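PDB 4LRU: glyoxalase 3 from Candida albicans, which converts methylglyoxal to D-lactate in a single glutathione-independent step, detoxifying the methylglyoxal that the cell itself produces. Local coordinates for residues 165-170 and 218-223. Numbering follows the deposited sequence.
Sequences GFTDIG and TGVNPQ
Phe166 and Gly165 meet Gly219 and Val220 mainly through backbone atoms. No hydrogen bond joins the two segments. Two CA-H...O contacts, each weaker than a hydrogen bond, run across. Gly165 CA lies 3.5 Å from Gly219 O, nearly straight, with 162° at the hydrogen. Phe166 CA lies 3.1 Å from Val220 O, more bent at 121°. Phe166 N is also close to Val220 O, but at too poor an angle for a hydrogen bond.

Van der Waals contacts surround these backbone pairs. The Phe166 ring turns an edge to Val220 O and Asn221 CB, which lie near its plane; CD1 is 3.5 Å from Val220 O. The Asn221 amide stands nearly perpendicular to the ring. The anti position of Val220 CG1 (chi1 178°) sets it 3.6 Å from Gly165 O. Thr167 CG2 touches the same methyl at 4.1 Å.

Polar side-chain ends do not bond across the contact. Within its own segment, Thr167 OG1 N-caps the helix by accepting from Gly170 N at 3.0 Å. Outside both, Asn221 OD1 pairs with Ser224 OG, and ND2 with the carbonyls of Pro205 and Asp207.

The contact is buried beside the inferred active-site residues Cys139, His140 and Glu171. The Phe166 backbone hydrogen-bonds with Cys139, and its ring meets that of His140 at a tilt. The loop leading into helix 168-173 packs on the chain leaving strand 216-219, which lies between strands 134-138 and 210-213 in the main sheet.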
loop_
_atom_site.group_PDB
_atom_site.type_symbol
_atom_site.label_atom_id
_atom_site.label_comp_id
_atom_site.label_asym_id
_atom_site.label_seq_id
_atom_site.Cartn_x
_atom_site.Cartn_y
_atom_site.Cartn_z
ATOM N N GLY A 165 -7.655 -4.236 6.122
ATOM C CA GLY A 165 -6.845 -4.727 5.008
ATOM C C GLY A 165 -7.542 -5.935 4.417
ATOM O O GLY A 165 -8.640 -6.307 4.844
ATOM N N PHE A 166 -6.883 -6.585 3.471
ATOM C CA PHE A 166 -7.523 -7.625 2.675
ATOM C C PHE A 166 -8.030 -8.758 3.564
ATOM O O PHE A 166 -7.355 -9.194 4.494
ATOM C CB PHE A 166 -6.575 -8.145 1.597
ATOM C CG PHE A 166 -7.282 -8.786 0.430
ATOM C CD1 PHE A 166 -7.938 -8.008 -0.511
ATOM C CD2 PHE A 166 -7.371 -10.162 0.324
ATOM C CE1 PHE A 166 -8.593 -8.583 -1.565
ATOM C CE2 PHE A 166 -8.020 -10.744 -0.743
ATOM C CZ PHE A 166 -8.641 -9.956 -1.683
ATOM N N THR A 167 -9.245 -9.208 3.294
ATOM C CA THR A 167 -9.929 -10.142 4.188
ATOM C C THR A 167 -9.434 -11.578 4.014
ATOM O O THR A 167 -9.027 -11.981 2.927
ATOM C CB THR A 167 -11.465 -10.138 3.993
ATOM O OG1 THR A 167 -11.804 -10.670 2.705
ATOM C CG2 THR A 167 -12.042 -8.727 4.161
ATOM N N ASP A 168 -9.514 -12.358 5.083
ATOM C CA ASP A 168 -9.249 -13.793 4.991
ATOM C C ASP A 168 -10.121 -14.471 3.938
ATOM O O ASP A 168 -9.641 -15.309 3.178
ATOM C CB ASP A 168 -9.462 -14.463 6.336
ATOM C CG ASP A 168 -8.424 -14.061 7.384
ATOM O OD1 ASP A 168 -7.459 -13.344 7.061
ATOM O OD2 ASP A 168 -8.601 -14.491 8.544
ATOM N N ILE A 169 -11.419 -14.159 3.899
ATOM C CA ILE A 169 -12.276 -14.848 2.959
ATOM C C ILE A 169 -11.860 -14.505 1.523
ATOM O O ILE A 169 -11.943 -15.341 0.623
ATOM C CB ILE A 169 -13.779 -14.585 3.223
ATOM C CG1 ILE A 169 -14.634 -15.649 2.524
ATOM C CG2 ILE A 169 -14.163 -13.165 2.838
ATOM C CD1 ILE A 169 -16.134 -15.523 2.754
ATOM N N GLY A 170 -11.415 -13.271 1.316
ATOM C CA GLY A 170 -10.916 -12.841 0.012
ATOM C C GLY A 170 -9.795 -13.744 -0.482
ATOM O O GLY A 170 -9.713 -14.059 -1.674
ATOM N N THR A 218 -5.980 2.845 6.808
ATOM C CA THR A 218 -5.884 1.642 5.998
ATOM C C THR A 218 -7.181 1.372 5.252
ATOM O O THR A 218 -8.252 1.798 5.683
ATOM C CB THR A 218 -5.534 0.423 6.871
ATOM O OG1 THR A 218 -6.388 0.377 8.022
ATOM C CG2 THR A 218 -4.084 0.505 7.351
ATOM N N GLY A 219 -7.070 0.645 4.137
ATOM C CA GLY A 219 -8.226 0.219 3.347
ATOM C C GLY A 219 -8.139 -1.233 2.928
ATOM O O GLY A 219 -7.071 -1.846 2.968
ATOM N N VAL A 220 -9.258 -1.793 2.488
ATOM C CA VAL A 220 -9.378 -3.252 2.406
ATOM C C VAL A 220 -8.769 -3.873 1.136
ATOM O O VAL A 220 -8.228 -4.988 1.167
ATOM C CB VAL A 220 -10.845 -3.672 2.513
ATOM C CG1 VAL A 220 -10.984 -5.182 2.388
ATOM C CG2 VAL A 220 -11.414 -3.194 3.839
ATOM N N ASN A 221 -8.904 -3.184 0.011
ATOM C CA ASN A 221 -8.924 -3.833 -1.302
ATOM C C ASN A 221 -8.792 -2.820 -2.437
ATOM O O ASN A 221 -8.751 -1.614 -2.204
ATOM C CB ASN A 221 -10.223 -4.641 -1.464
ATOM C CG ASN A 221 -11.469 -3.816 -1.160
ATOM O OD1 ASN A 221 -11.474 -2.601 -1.370
ATOM N ND2 ASN A 221 -12.494 -4.448 -0.609
ATOM N N PRO A 222 -8.720 -3.304 -3.684
ATOM C CA PRO A 222 -8.608 -2.351 -4.790
ATOM C C PRO A 222 -9.775 -1.368 -4.828
ATOM O O PRO A 222 -9.595 -0.189 -5.160
ATOM C CB PRO A 222 -8.609 -3.255 -6.026
ATOM C CG PRO A 222 -8.044 -4.560 -5.544
ATOM C CD PRO A 222 -8.610 -4.700 -4.147
ATOM N N GLN A 223 -10.958 -1.847 -4.450
ATOM C CA GLN A 223 -12.160 -1.026 -4.426
ATOM C C GLN A 223 -12.058 0.133 -3.437
ATOM O O GLN A 223 -12.787 1.103 -3.564
ATOM C CB GLN A 223 -13.370 -1.897 -4.065
ATOM C CG GLN A 223 -13.694 -2.939 -5.123
ATOM C CD GLN A 223 -12.935 -4.253 -4.956
ATOM O OE1 GLN A 223 -11.980 -4.356 -4.194
ATOM N NE2 GLN A 223 -13.391 -5.278 -5.666
#